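Side-chain contacts in dTDP-4-dehydrorhamnose 3,5-epimerase (Elizabethkingia anophelis NUHP1, PDB 6C46), which probably catalyses epimerisation at the 3- and 5-positions of the sugar in dTDP-4-dehydro-6-deoxyglucose, a step in the biosynthesis of dTDP-L-rhamnose: residues Cys19-Pro24 and Tyr107-Ser112; Glu36-Lys41 and Gly51-Asp56; His70-Lys73 and Ala77-Lys80; Glu101-Cys106 and Pro182-Lys187; Val154-Ser159 and Ile163-Pro168. All coordinates share one frame; numbering follows the deposited sequence. Where two conformers were deposited one is given.

In the fold
Strand 20-23, near the N terminus, opens interaction 1, which closes far along the chain at strand 106-112 and joins the two sheets of the cupin beta-barrel. Interactions 2 and 3 are nested in that long loop, one after the other. The first closes the excursion through helix 40-47 at the calcium site; the second closes the link between strands 66-72 and 80-86. They touch where Q55 packs on Q78, and I22 of interaction 1 packs on Y38 of interaction 2. Interaction 4 begins just before strand 106-112, crosses interaction 1 and closes near the C terminus. Interaction 5 is nested within it, and D158 probably hydrogen-bonds to the backbone of F184.

Interaction 1. Residues Cys19-Pro24 and Tyr107-Ser112; sequences CYIIEP and YGMELS
I21 and M109 point at each other tip to tip between two facing sheets, and Y107 comes in across the isoleucine at about a right angle. The closest approach is between I21 CG1 and M109 SD, 3.6 Å apart. I21 CD1 touches the same sulfur less closely, 3.9 Å from M109 SD. The methionine gets there by an unusual start for its chain: CG sits between the backbone N and the carbonyl carbon (chi1 66°). A bend at the last torsion then lays the methyl group beside the isoleucine, with M109 CE 3.9 Å from I21 CG1. Y107, with CG anti to its backbone N, brings its hydroxyl end up to the isoleucine's delta methyl. Only that methyl meets it: I21 CD1 is 3.8 Å from Y107 OH and 4.3 Å from Y107 CE2, approaching the ring obliquely.

The CA atoms of I21 and M109 are 9.3 Å apart, a spacing of strands in facing layers and not of neighbours in one sheet. I21 belongs to strand 20-23 of the six-stranded sheet, M109 and Y107 to strand 106-112 at the border of the five-stranded one, the two layers of the cupin fold. F119 touches both Y107 and M109, while V12 lies against I21.

A branched aliphatic residue gives a compact apolar surface, and a flexible, polarisable thioether can mould itself to it. With hydrocarbon and sulfur as the main meeting surfaces, the two layers are held here mainly by dispersion and the partial exclusion of water, without directional bonds.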
# COMPACT_ATOMS: atom_id res chain seq x y z
N CYS A 19 12.81 -9.89 12.13
CA CYS A 19 12.78 -9.38 10.77
C CYS A 19 12.28 -10.51 9.86
O CYS A 19 12.87 -11.59 9.82
CB CYS A 19 14.19 -8.89 10.42
SG CYS A 19 14.51 -8.36 8.75
N TYR A 20 11.18 -10.27 9.14
CA TYR A 20 10.49 -11.33 8.41
C TYR A 20 10.22 -10.95 6.97
O TYR A 20 10.06 -9.77 6.63
CB TYR A 20 9.12 -11.72 9.05
CG TYR A 20 9.29 -12.18 10.46
CD1 TYR A 20 9.79 -13.46 10.73
CD2 TYR A 20 8.95 -11.36 11.52
CE1 TYR A 20 9.98 -13.89 12.04
CE2 TYR A 20 9.12 -11.78 12.82
CZ TYR A 20 9.63 -13.03 13.08
OH TYR A 20 9.80 -13.42 14.37
N ILE A 21 10.13 -11.97 6.13
CA ILE A 21 9.64 -11.86 4.76
C ILE A 21 8.17 -12.28 4.76
O ILE A 21 7.84 -13.37 5.25
CB ILE A 21 10.46 -12.74 3.81
CG1 ILE A 21 11.93 -12.29 3.81
CG2 ILE A 21 9.85 -12.73 2.37
CD1 ILE A 21 12.87 -13.38 3.28
N ILE A 22 7.30 -11.47 4.17
CA ILE A 22 5.91 -11.87 3.97
C ILE A 22 5.80 -12.44 2.57
O ILE A 22 5.98 -11.72 1.58
CB ILE A 22 4.93 -10.71 4.13
CG1 ILE A 22 5.19 -9.98 5.44
CG2 ILE A 22 3.47 -11.26 4.03
CD1 ILE A 22 4.11 -8.95 5.82
N GLU A 23 5.52 -13.73 2.48
CA GLU A 23 5.31 -14.41 1.21
C GLU A 23 3.82 -14.47 0.94
O GLU A 23 3.07 -15.01 1.77
CB GLU A 23 5.89 -15.81 1.23
CG GLU A 23 5.54 -16.67 0.01
CD GLU A 23 6.15 -18.07 0.09
OE1 GLU A 23 7.24 -18.20 0.69
OE2 GLU A 23 5.55 -19.03 -0.43
N PRO A 24 3.34 -13.96 -0.19
CA PRO A 24 1.90 -13.89 -0.43
C PRO A 24 1.34 -15.22 -0.89
O PRO A 24 2.03 -16.05 -1.49
CB PRO A 24 1.80 -12.84 -1.54
CG PRO A 24 3.01 -13.17 -2.40
CD PRO A 24 4.11 -13.57 -1.39
N TYR A 107 21.13 -8.24 6.64
CA TYR A 107 20.47 -9.17 5.75
C TYR A 107 19.94 -8.42 4.54
O TYR A 107 19.35 -7.34 4.70
CB TYR A 107 19.33 -9.92 6.45
CG TYR A 107 18.63 -10.93 5.56
CD1 TYR A 107 19.24 -12.14 5.24
CD2 TYR A 107 17.37 -10.69 5.07
CE1 TYR A 107 18.59 -13.08 4.42
CE2 TYR A 107 16.72 -11.62 4.26
CZ TYR A 107 17.33 -12.80 3.95
OH TYR A 107 16.67 -13.70 3.14
N GLY A 108 20.16 -8.96 3.36
CA GLY A 108 19.67 -8.34 2.15
C GLY A 108 18.87 -9.32 1.32
O GLY A 108 19.10 -10.53 1.38
N MET A 109 17.97 -8.78 0.51
CA MET A 109 17.13 -9.61 -0.34
C MET A 109 16.57 -8.78 -1.48
O MET A 109 16.40 -7.55 -1.35
CB MET A 109 15.97 -10.22 0.47
CG MET A 109 15.00 -9.14 0.97
SD MET A 109 13.55 -9.84 1.78
CE MET A 109 12.78 -10.69 0.39
N GLU A 110 16.23 -9.45 -2.58
CA GLU A 110 15.62 -8.78 -3.72
C GLU A 110 14.11 -8.66 -3.50
O GLU A 110 13.43 -9.64 -3.18
CB GLU A 110 15.91 -9.54 -5.03
CG GLU A 110 15.20 -8.89 -6.23
CD GLU A 110 15.67 -9.40 -7.59
OE1 GLU A 110 14.82 -9.54 -8.50
OE2 GLU A 110 16.89 -9.65 -7.76
N LEU A 111 13.59 -7.45 -3.67
CA LEU A 111 12.16 -7.19 -3.71
C LEU A 111 11.81 -6.75 -5.13
O LEU A 111 12.51 -5.91 -5.70
CB LEU A 111 11.78 -6.10 -2.70
CG LEU A 111 12.17 -6.41 -1.26
CD1 LEU A 111 11.95 -5.20 -0.35
CD2 LEU A 111 11.38 -7.60 -0.72
N SER A 112 10.75 -7.32 -5.70
CA SER A 112 10.43 -6.98 -7.08
C SER A 112 8.91 -6.98 -7.28
O SER A 112 8.16 -7.57 -6.51
CB SER A 112 11.10 -7.97 -8.06
OG SER A 112 10.50 -9.26 -8.00

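Interaction 2. Residues Glu36-Lys41 and Gly51-Asp56; sequences EKYNEK and GHFVQD. With CA (calcium ion), chain F.
Y38 and E40 reach G51, H52 and F53 where the chain of this cupin fold leaves strand 32-39, passes through helix 40-47 and returns toward strand 55-62. The site holds a calcium ion and lies at the dimer interface.

Among the direct hydrogen bonds, the phenol of Y38 donates from OH to G51 O over 2.7 Å, in the carbonyl plane and on a lone pair. Glycine suits the place because, lacking a side chain, it lets Y38 OH come within 3.2 Å of G51 CA.

The aromatic contact is an offset edge-to-face pair: F53 turns its edge to the face of Y38, with planes at 81° and ring centroids 5.5 Å apart. F53 CE2 also lies 3.4 Å from Y38 OH, so the same phenol serves both polar and apolar neighbours.

Metal and water bonds divide the E40 carboxylate. With CG anti to the backbone N (chi1 175°) and the chain extended, E40 OE2 binds calcium at 2.3 Å, together with E44 and three waters. Another water, 2.8 Å from E40 OE1, is placed to donate to it and accepts from F53 N. E40 OE1 is also hydrogen-bonded to H52 NE2 of the second subunit, and H52 of this chain returns the same bond to E40 of that subunit, so the metal ligand is positioned by the homodimer itself.

N39, at the N-cap of the helix, accepts with OD1 from K42 N. At the other end of its amide, N39 ND2 donates almost straight to E36 OE2 over 3.0 Å, coming from above the carboxylate plane; Q55 NE2 of the second subunit bonds to the same oxygen.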
# COMPACT_ATOMS: atom_id res chain seq x y z
N GLU A 36 -4.27 -11.24 -0.53
CA GLU A 36 -4.25 -10.39 0.65
C GLU A 36 -2.79 -10.03 0.92
O GLU A 36 -1.99 -10.87 1.31
CB GLU A 36 -4.87 -11.11 1.85
CG GLU A 36 -4.92 -10.24 3.13
CD GLU A 36 -5.46 -11.00 4.33
OE1 GLU A 36 -4.82 -11.98 4.77
OE2 GLU A 36 -6.54 -10.61 4.83
N LYS A 37 -2.44 -8.77 0.67
CA LYS A 37 -1.05 -8.38 0.83
C LYS A 37 -0.66 -8.30 2.30
O LYS A 37 0.42 -8.73 2.68
CB LYS A 37 -0.83 -7.02 0.16
CG LYS A 37 0.59 -6.53 0.24
CD LYS A 37 0.79 -5.38 -0.80
CE LYS A 37 2.17 -4.72 -0.64
NZ LYS A 37 2.49 -3.76 -1.75
N TYR A 38 -1.53 -7.74 3.14
CA TYR A 38 -1.17 -7.55 4.54
C TYR A 38 -2.44 -7.59 5.36
O TYR A 38 -3.50 -7.15 4.91
CB TYR A 38 -0.44 -6.21 4.77
CG TYR A 38 -0.15 -5.96 6.23
CD1 TYR A 38 0.82 -6.71 6.90
CD2 TYR A 38 -0.88 -5.03 6.96
CE1 TYR A 38 1.07 -6.52 8.24
CE2 TYR A 38 -0.63 -4.83 8.33
CZ TYR A 38 0.36 -5.58 8.95
OH TYR A 38 0.64 -5.43 10.29
N ASN A 39 -2.31 -8.09 6.59
CA ASN A 39 -3.46 -8.18 7.49
C ASN A 39 -2.91 -7.97 8.90
O ASN A 39 -2.11 -8.76 9.37
CB ASN A 39 -4.16 -9.55 7.35
CG ASN A 39 -5.34 -9.71 8.31
OD1 ASN A 39 -5.19 -9.47 9.51
ND2 ASN A 39 -6.52 -10.13 7.79
N GLU A 40 -3.34 -6.90 9.56
CA GLU A 40 -2.75 -6.54 10.85
C GLU A 40 -3.02 -7.60 11.91
O GLU A 40 -2.13 -7.92 12.71
CB GLU A 40 -3.30 -5.18 11.29
CG GLU A 40 -2.83 -4.79 12.70
CD GLU A 40 -3.25 -3.38 13.07
OE1 GLU A 40 -3.38 -2.52 12.15
OE2 GLU A 40 -3.38 -3.11 14.28
N LYS A 41 -4.24 -8.14 11.95
CA LYS A 41 -4.60 -9.12 12.96
C LYS A 41 -3.74 -10.37 12.82
O LYS A 41 -3.20 -10.88 13.81
CB LYS A 41 -6.08 -9.48 12.84
CG LYS A 41 -6.56 -10.52 13.83
CD LYS A 41 -8.06 -10.83 13.66
CE LYS A 41 -8.92 -9.63 14.05
NZ LYS A 41 -10.40 -9.85 13.86
N GLY A 51 1.42 -4.28 14.70
CA GLY A 51 1.14 -4.34 13.27
C GLY A 51 0.42 -3.14 12.71
O GLY A 51 -0.04 -3.19 11.56
N HIS A 52 0.29 -2.06 13.48
CA HIS A 52 -0.45 -0.86 13.08
C HIS A 52 0.46 0.08 12.31
O HIS A 52 1.31 0.77 12.90
CB HIS A 52 -0.99 -0.17 14.33
CG HIS A 52 -1.77 1.08 14.04
ND1 HIS A 52 -2.26 1.89 15.04
CD2 HIS A 52 -2.19 1.62 12.87
CE1 HIS A 52 -2.92 2.90 14.51
NE2 HIS A 52 -2.90 2.77 13.19
N PHE A 53 0.30 0.13 10.98
CA PHE A 53 1.03 1.09 10.16
C PHE A 53 0.22 2.37 9.98
O PHE A 53 -1.00 2.32 9.80
CB PHE A 53 1.40 0.46 8.82
CG PHE A 53 2.40 -0.66 9.00
CD1 PHE A 53 3.76 -0.39 9.07
CD2 PHE A 53 1.97 -1.96 9.21
CE1 PHE A 53 4.69 -1.42 9.30
CE2 PHE A 53 2.88 -3.00 9.44
CZ PHE A 53 4.25 -2.73 9.47
N VAL A 54 0.91 3.52 10.04
CA VAL A 54 0.27 4.83 10.10
C VAL A 54 0.65 5.73 8.93
O VAL A 54 0.08 6.83 8.80
CB VAL A 54 0.61 5.56 11.42
CG1 VAL A 54 0.11 4.78 12.63
CG2 VAL A 54 2.11 5.83 11.51
N GLN A 55 1.61 5.34 8.11
CA GLN A 55 2.09 6.20 7.04
C GLN A 55 2.54 5.30 5.90
O GLN A 55 3.14 4.24 6.15
CB GLN A 55 3.25 7.06 7.51
CG GLN A 55 3.85 7.86 6.41
CD GLN A 55 5.19 8.43 6.78
OE1 GLN A 55 6.17 7.70 6.95
NE2 GLN A 55 5.26 9.75 6.90
N ASP A 56 2.25 5.70 4.68
CA ASP A 56 2.69 4.99 3.48
C ASP A 56 3.44 5.97 2.59
O ASP A 56 2.94 7.07 2.34
CB ASP A 56 1.51 4.41 2.69
CG ASP A 56 0.63 3.50 3.53
OD1 ASP A 56 1.04 3.15 4.66
OD2 ASP A 56 -0.48 3.16 3.08
CA CA F . -3.02 -3.63 16.48
O HOH W 1 -2.03 -1.38 9.92
O HOH W 2 -3.19 -4.27 18.78
O HOH W 3 -5.27 -4.44 16.45
O HOH W 4 -1.27 -2.08 17.23

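Interaction 3. Residues His70-Lys73 and Ala77-Lys80; sequences HLQK and AQAK
H70 and K80 meet through a backbone carbonyl and an ammonium group, at the start of the connection that carries the chain from strand 66-72 of one cupin sheet to strand 80-86 of the other. H70 O is 3.3 Å from K80 NZ. A water beside the pair bridges them, 2.6 Å from K80 NZ as acceptor and placed to donate to H70 O. The lysine is long and extended enough to bring its ammonium group to the backbone carbonyl of H70, the predicted proton acceptor; the imidazole itself turns away, with NE2 hydrogen-bonded to D178 OD1.

Q72, two residues on, is the main point of contact. Its backbone N donates to a second water, 3.0 Å away, which accepts from Q78 N as well. In the side chain, CG stands beside the backbone N (chi1 -72°) and the rest runs extended, which lays the amide flat over that of Q78. The two planes are only 3° apart, and Q72 NE2 is 3.5 Å from Q78 CD. Stacked in this way, the amides bond outward: Q72 NE2 to H76 O and F145 O, Q72 OE1 to N147 N, and Q78 NE2 to N144 O. Glutamine suits such a site because one flat group offers both a donor and an acceptor end. Y146, predicted to stack on the thymidine ring of the substrate, touches Q72.

The carbonyl of Q72 receives a CA-H...O contact from A77 CA at 3.2 Å, and the small alanine lets A77 CB approach that oxygen too. K73 then sends NZ away to N188 OD1, while K73 O stays 3.7 Å from A77 N.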
# COMPACT_ATOMS: atom_id res chain seq x y z
N HIS A 70 19.27 4.24 6.89
CA HIS A 70 18.52 5.27 7.60
C HIS A 70 17.69 4.68 8.73
O HIS A 70 17.25 3.53 8.67
CB HIS A 70 17.54 6.00 6.65
CG HIS A 70 18.21 6.69 5.50
ND1 HIS A 70 17.60 6.87 4.28
CD2 HIS A 70 19.43 7.28 5.41
CE1 HIS A 70 18.42 7.53 3.47
NE2 HIS A 70 19.53 7.79 4.13
N LEU A 71 17.41 5.52 9.73
CA LEU A 71 16.57 5.14 10.85
C LEU A 71 16.13 6.41 11.56
O LEU A 71 16.66 7.50 11.30
CB LEU A 71 17.31 4.21 11.83
CG LEU A 71 18.52 5.02 12.35
CD1 LEU A 71 18.38 5.38 13.82
CD2 LEU A 71 19.85 4.33 12.09
N GLN A 72 15.15 6.28 12.45
CA GLN A 72 14.81 7.34 13.39
C GLN A 72 15.08 6.82 14.79
O GLN A 72 14.85 5.63 15.07
CB GLN A 72 13.32 7.79 13.23
CG GLN A 72 13.11 8.59 11.94
CD GLN A 72 11.75 9.23 11.79
OE1 GLN A 72 11.55 10.06 10.90
NE2 GLN A 72 10.81 8.90 12.67
N LYS A 73 15.61 7.68 15.65
CA LYS A 73 16.08 7.26 16.97
C LYS A 73 14.97 7.25 18.02
O LYS A 73 14.02 8.03 17.96
CB LYS A 73 17.19 8.17 17.46
CG LYS A 73 18.48 8.09 16.66
CD LYS A 73 19.50 9.09 17.25
CE LYS A 73 20.55 9.48 16.21
NZ LYS A 73 21.51 10.52 16.71
N ALA A 77 11.41 5.82 16.47
CA ALA A 77 11.83 4.72 15.61
C ALA A 77 10.64 4.18 14.81
O ALA A 77 9.52 4.11 15.31
CB ALA A 77 12.48 3.59 16.43
N GLN A 78 10.90 3.82 13.56
CA GLN A 78 9.87 3.37 12.63
C GLN A 78 10.14 1.94 12.22
O GLN A 78 11.18 1.67 11.62
CB GLN A 78 9.85 4.23 11.38
CG GLN A 78 9.49 5.69 11.60
CD GLN A 78 9.70 6.52 10.36
OE1 GLN A 78 10.79 6.52 9.78
NE2 GLN A 78 8.68 7.30 9.97
N ALA A 79 9.20 1.03 12.53
CA ALA A 79 9.19 -0.24 11.81
C ALA A 79 8.72 0.01 10.39
O ALA A 79 7.87 0.88 10.16
CB ALA A 79 8.26 -1.26 12.51
N LYS A 80 9.28 -0.74 9.43
CA LYS A 80 9.03 -0.53 8.01
C LYS A 80 8.61 -1.83 7.35
O LYS A 80 9.24 -2.87 7.57
CB LYS A 80 10.27 0.04 7.31
CG LYS A 80 10.65 1.44 7.84
CD LYS A 80 12.09 1.85 7.47
CE LYS A 80 12.47 3.19 8.12
NZ LYS A 80 13.97 3.47 8.05
O HOH W 5 14.74 1.75 9.85
O HOH W 6 13.51 3.82 12.47

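Interaction 4. Residues Glu101-Cys106 and Pro182-Lys187; sequences ETFGKC and PAFKDK
F103 and F184 meet through their CZ atoms, F103 CZ lying 3.7 Å from F184 CZ. The ring planes are inclined at 35° and the centroids lie 5.7 Å apart, an oblique pairing. F184 CZ also rests 4.0 Å from G104 CA, since glycine offers a low, apolar backbone surface beside the phenyl ring. Both phenylalanines carry CG anti to the backbone N (169° in F103), which carries each ring away from its own loop toward the other.

Behind F103 stands a type II beta turn from T102 to K105, closed by K105 N donating to T102 O over 3.1 Å. G104 occupies its third position with a phi of 81°, a value that glycine adopts readily. This turn feeds directly into strand 106-112, a border strand of the five-stranded cupin sheet, and the contact lies at the protein surface. F184 instead begins a short 3-10 segment near the C terminus, where K187 N donates to F184 O, 3.1 Å away.

Further out, T102 OG1 bonds to D95 OD2 and K17 N, tying the turn to its neighbours, and the C-terminal Y189 packs on F103. On the F184 side, F184 N donates to D158 OD1.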
# COMPACT_ATOMS: atom_id res chain seq x y z
N GLU A 101 20.45 -10.44 20.14
CA GLU A 101 21.45 -11.44 19.77
C GLU A 101 21.94 -11.27 18.33
O GLU A 101 22.98 -11.83 17.99
CB GLU A 101 20.90 -12.85 19.96
CG GLU A 101 19.67 -13.09 19.10
CD GLU A 101 18.81 -14.22 19.63
OE1 GLU A 101 19.09 -15.39 19.28
OE2 GLU A 101 17.86 -13.93 20.40
N THR A 102 21.21 -10.53 17.48
CA THR A 102 21.69 -10.29 16.12
C THR A 102 22.12 -8.83 15.92
O THR A 102 22.18 -8.36 14.77
CB THR A 102 20.67 -10.73 15.06
OG1 THR A 102 19.38 -10.13 15.27
CG2 THR A 102 20.52 -12.27 15.10
N PHE A 103 22.45 -8.13 17.01
CA PHE A 103 23.00 -6.79 16.91
C PHE A 103 24.20 -6.79 15.97
O PHE A 103 25.04 -7.68 16.02
CB PHE A 103 23.45 -6.26 18.28
CG PHE A 103 24.25 -5.00 18.18
CD1 PHE A 103 23.62 -3.79 17.90
CD2 PHE A 103 25.63 -5.02 18.31
CE1 PHE A 103 24.35 -2.62 17.76
CE2 PHE A 103 26.36 -3.87 18.17
CZ PHE A 103 25.73 -2.66 17.89
N GLY A 104 24.24 -5.80 15.08
CA GLY A 104 25.35 -5.63 14.17
C GLY A 104 25.33 -6.50 12.94
O GLY A 104 26.24 -6.38 12.10
N LYS A 105 24.32 -7.37 12.79
CA LYS A 105 24.21 -8.27 11.65
C LYS A 105 23.30 -7.66 10.60
O LYS A 105 22.41 -6.85 10.91
CB LYS A 105 23.63 -9.64 12.07
CG LYS A 105 24.44 -10.38 13.13
CD LYS A 105 25.87 -10.58 12.66
CE LYS A 105 26.55 -11.76 13.35
NZ LYS A 105 26.49 -11.64 14.83
N CYS A 106 23.52 -8.06 9.34
CA CYS A 106 22.80 -7.49 8.20
C CYS A 106 22.16 -8.61 7.39
O CYS A 106 22.61 -9.75 7.41
CB CYS A 106 23.71 -6.67 7.29
SG CYS A 106 24.80 -5.55 8.19
N PRO A 182 27.78 8.82 9.18
CA PRO A 182 28.81 8.32 10.09
C PRO A 182 28.93 6.80 10.07
O PRO A 182 27.98 6.07 9.80
CB PRO A 182 28.34 8.80 11.47
CG PRO A 182 27.28 9.85 11.20
CD PRO A 182 26.67 9.50 9.88
N ALA A 183 30.13 6.33 10.42
CA ALA A 183 30.41 4.89 10.46
C ALA A 183 29.53 4.19 11.50
O ALA A 183 29.02 4.81 12.45
CB ALA A 183 31.90 4.65 10.79
N PHE A 184 29.38 2.88 11.32
CA PHE A 184 28.64 2.06 12.28
C PHE A 184 29.20 2.21 13.69
O PHE A 184 28.45 2.36 14.66
CB PHE A 184 28.67 0.60 11.80
CG PHE A 184 28.30 -0.43 12.84
CD1 PHE A 184 27.00 -0.60 13.26
CD2 PHE A 184 29.28 -1.24 13.38
CE1 PHE A 184 26.68 -1.58 14.23
CE2 PHE A 184 28.98 -2.21 14.33
CZ PHE A 184 27.68 -2.38 14.76
N LYS A 185 30.53 2.25 13.83
CA LYS A 185 31.11 2.31 15.16
C LYS A 185 30.89 3.66 15.83
O LYS A 185 31.06 3.77 17.04
CB LYS A 185 32.61 2.01 15.12
CG LYS A 185 32.96 0.57 15.40
CD LYS A 185 34.47 0.39 15.43
CE LYS A 185 35.13 0.90 14.14
NZ LYS A 185 36.62 0.77 14.20
N ASP A 186 30.53 4.69 15.06
CA ASP A 186 30.27 6.01 15.64
C ASP A 186 28.91 6.10 16.31
O ASP A 186 28.65 7.08 17.02
CB ASP A 186 30.32 7.10 14.57
CG ASP A 186 31.72 7.41 14.10
OD1 ASP A 186 32.71 6.89 14.66
OD2 ASP A 186 31.82 8.22 13.15
N LYS A 187 28.03 5.13 16.07
CA LYS A 187 26.76 5.02 16.77
C LYS A 187 25.87 6.25 16.60
O LYS A 187 25.41 6.85 17.56
CB LYS A 187 26.99 4.71 18.25
CG LYS A 187 27.65 3.35 18.45
CD LYS A 187 27.99 3.08 19.90
CE LYS A 187 28.57 1.68 20.09
NZ LYS A 187 28.81 1.38 21.54

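Interaction 5. Residues Val154-Ser159 and Ile163-Pro168; sequences VKFNDS and IDWKIP
F156 turns its CG into the position between its own backbone N and carbonyl carbon (chi1 75°), while W165 holds CG beside the backbone N, anti to the carbonyl carbon. These two choices bring the indole against both the carbonyl and the ring of F156. W165 NE1 donates to F156 O over 3.0 Å, with 163° at the hydrogen. The oxygen lies close to the indole plane, yet the N-H comes in from well above the carbonyl plane and not on a lone pair.

The phenyl ring uses the same neighbour differently. Its edge faces the indole, planes at 61° and centroid 5.4 Å from that of the five-membered ring, and F156 CD2 sits over one face, 3.7 Å from W165 NE1. I163 CG2 lies over the opposite face, 3.4 Å above the plane and toward the rim of the indole, which is thus flanked by an aromatic edge and an aliphatic branch. Tryptophan fits this buried place by filling a broad apolar site while satisfying a carbonyl with its one N-H.

Both segments belong to the irregular chain that follows strand 151-153 and packs on the five-stranded sheet of the cupin fold. There W165 touches L66, L69, V92 and V130. Residues K155 to D158 form a type I beta turn, which presents F156 O and D158 O to one water, each 2.8 Å from it. That water accepts in turn from I163 N at 2.9 Å and so stitches turn and return segment together. Around the tryptophan, D164 OD1 accepts from K166 N at 2.9 Å in an Asx turn, and K166 makes a cation-pi contact with W90.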
# COMPACT_ATOMS: atom_id res chain seq x y z
N VAL A 154 23.72 5.15 9.18
CA VAL A 154 24.95 4.37 9.15
C VAL A 154 25.47 4.38 7.72
O VAL A 154 24.70 4.14 6.79
CB VAL A 154 24.71 2.91 9.63
CG1 VAL A 154 26.00 2.11 9.53
CG2 VAL A 154 24.19 2.90 11.05
N LYS A 155 26.75 4.69 7.55
CA LYS A 155 27.36 4.68 6.22
C LYS A 155 27.11 3.34 5.50
O LYS A 155 27.43 2.28 6.03
CB LYS A 155 28.87 4.94 6.37
CG LYS A 155 29.63 5.07 5.04
CD LYS A 155 29.08 6.22 4.22
CE LYS A 155 29.93 6.51 2.99
NZ LYS A 155 31.28 7.00 3.31
N PHE A 156 26.54 3.41 4.29
CA PHE A 156 26.07 2.20 3.62
C PHE A 156 27.20 1.19 3.38
O PHE A 156 26.98 -0.03 3.46
CB PHE A 156 25.41 2.57 2.29
CG PHE A 156 26.38 2.95 1.20
CD1 PHE A 156 27.04 4.19 1.24
CD2 PHE A 156 26.65 2.08 0.14
CE1 PHE A 156 27.97 4.54 0.24
CE2 PHE A 156 27.57 2.43 -0.87
CZ PHE A 156 28.23 3.66 -0.82
N ASN A 157 28.42 1.67 3.10
CA ASN A 157 29.54 0.78 2.80
C ASN A 157 30.52 0.70 3.96
O ASN A 157 31.72 0.47 3.77
CB ASN A 157 30.24 1.21 1.50
CG ASN A 157 30.80 2.61 1.57
OD1 ASN A 157 30.71 3.28 2.60
ND2 ASN A 157 31.35 3.08 0.46
N ASP A 158 30.01 0.90 5.17
CA ASP A 158 30.80 0.71 6.38
C ASP A 158 31.56 -0.61 6.32
O ASP A 158 30.99 -1.65 6.01
CB ASP A 158 29.86 0.74 7.58
CG ASP A 158 30.57 0.55 8.89
OD1 ASP A 158 30.94 1.57 9.52
OD2 ASP A 158 30.76 -0.62 9.28
N SER A 159 32.87 -0.56 6.60
CA SER A 159 33.72 -1.75 6.48
C SER A 159 33.45 -2.79 7.57
O SER A 159 33.74 -3.97 7.36
CB SER A 159 35.20 -1.35 6.49
OG SER A 159 35.53 -0.70 7.70
N ILE A 163 28.50 -4.75 3.82
CA ILE A 163 27.29 -5.13 3.09
C ILE A 163 27.59 -5.30 1.60
O ILE A 163 28.29 -4.48 0.99
CB ILE A 163 26.19 -4.09 3.31
CG1 ILE A 163 25.78 -4.07 4.78
CG2 ILE A 163 24.98 -4.37 2.39
CD1 ILE A 163 25.03 -2.81 5.17
N ASP A 164 27.05 -6.36 1.01
CA ASP A 164 27.10 -6.57 -0.44
C ASP A 164 25.92 -5.84 -1.08
O ASP A 164 24.77 -6.29 -0.97
CB ASP A 164 27.05 -8.06 -0.75
CG ASP A 164 27.16 -8.37 -2.23
OD1 ASP A 164 27.28 -7.43 -3.04
OD2 ASP A 164 27.16 -9.57 -2.58
N TRP A 165 26.19 -4.74 -1.78
CA TRP A 165 25.14 -3.98 -2.44
C TRP A 165 24.95 -4.41 -3.90
O TRP A 165 24.26 -3.71 -4.65
CB TRP A 165 25.42 -2.48 -2.34
CG TRP A 165 25.21 -1.96 -0.94
CD1 TRP A 165 26.17 -1.74 0.01
CD2 TRP A 165 23.95 -1.63 -0.33
NE1 TRP A 165 25.58 -1.28 1.17
CE2 TRP A 165 24.23 -1.20 0.98
CE3 TRP A 165 22.62 -1.63 -0.78
CZ2 TRP A 165 23.21 -0.79 1.86
CZ3 TRP A 165 21.62 -1.23 0.10
CH2 TRP A 165 21.92 -0.82 1.40
N LYS A 166 25.56 -5.52 -4.30
CA LYS A 166 25.27 -6.27 -5.53
C LYS A 166 25.76 -5.65 -6.83
O LYS A 166 26.31 -6.36 -7.68
CB LYS A 166 23.75 -6.53 -5.65
CG LYS A 166 23.14 -7.23 -4.43
CD LYS A 166 23.91 -8.48 -4.05
CE LYS A 166 23.22 -9.74 -4.51
NZ LYS A 166 23.82 -10.91 -3.82
N ILE A 167 25.56 -4.35 -7.04
CA ILE A 167 25.90 -3.76 -8.33
C ILE A 167 27.31 -3.20 -8.27
O ILE A 167 27.86 -3.06 -7.17
CB ILE A 167 24.87 -2.69 -8.73
CG1 ILE A 167 25.02 -1.46 -7.84
CG2 ILE A 167 23.43 -3.31 -8.68
CD1 ILE A 167 24.18 -0.26 -8.27
N PRO A 168 27.94 -2.90 -9.41
CA PRO A 168 29.29 -2.33 -9.37
C PRO A 168 29.29 -1.01 -8.62
O PRO A 168 28.34 -0.22 -8.72
CB PRO A 168 29.64 -2.13 -10.85
CG PRO A 168 28.77 -3.10 -11.57
CD PRO A 168 27.50 -3.15 -10.79
O HOH W 7 28.53 -1.97 4.75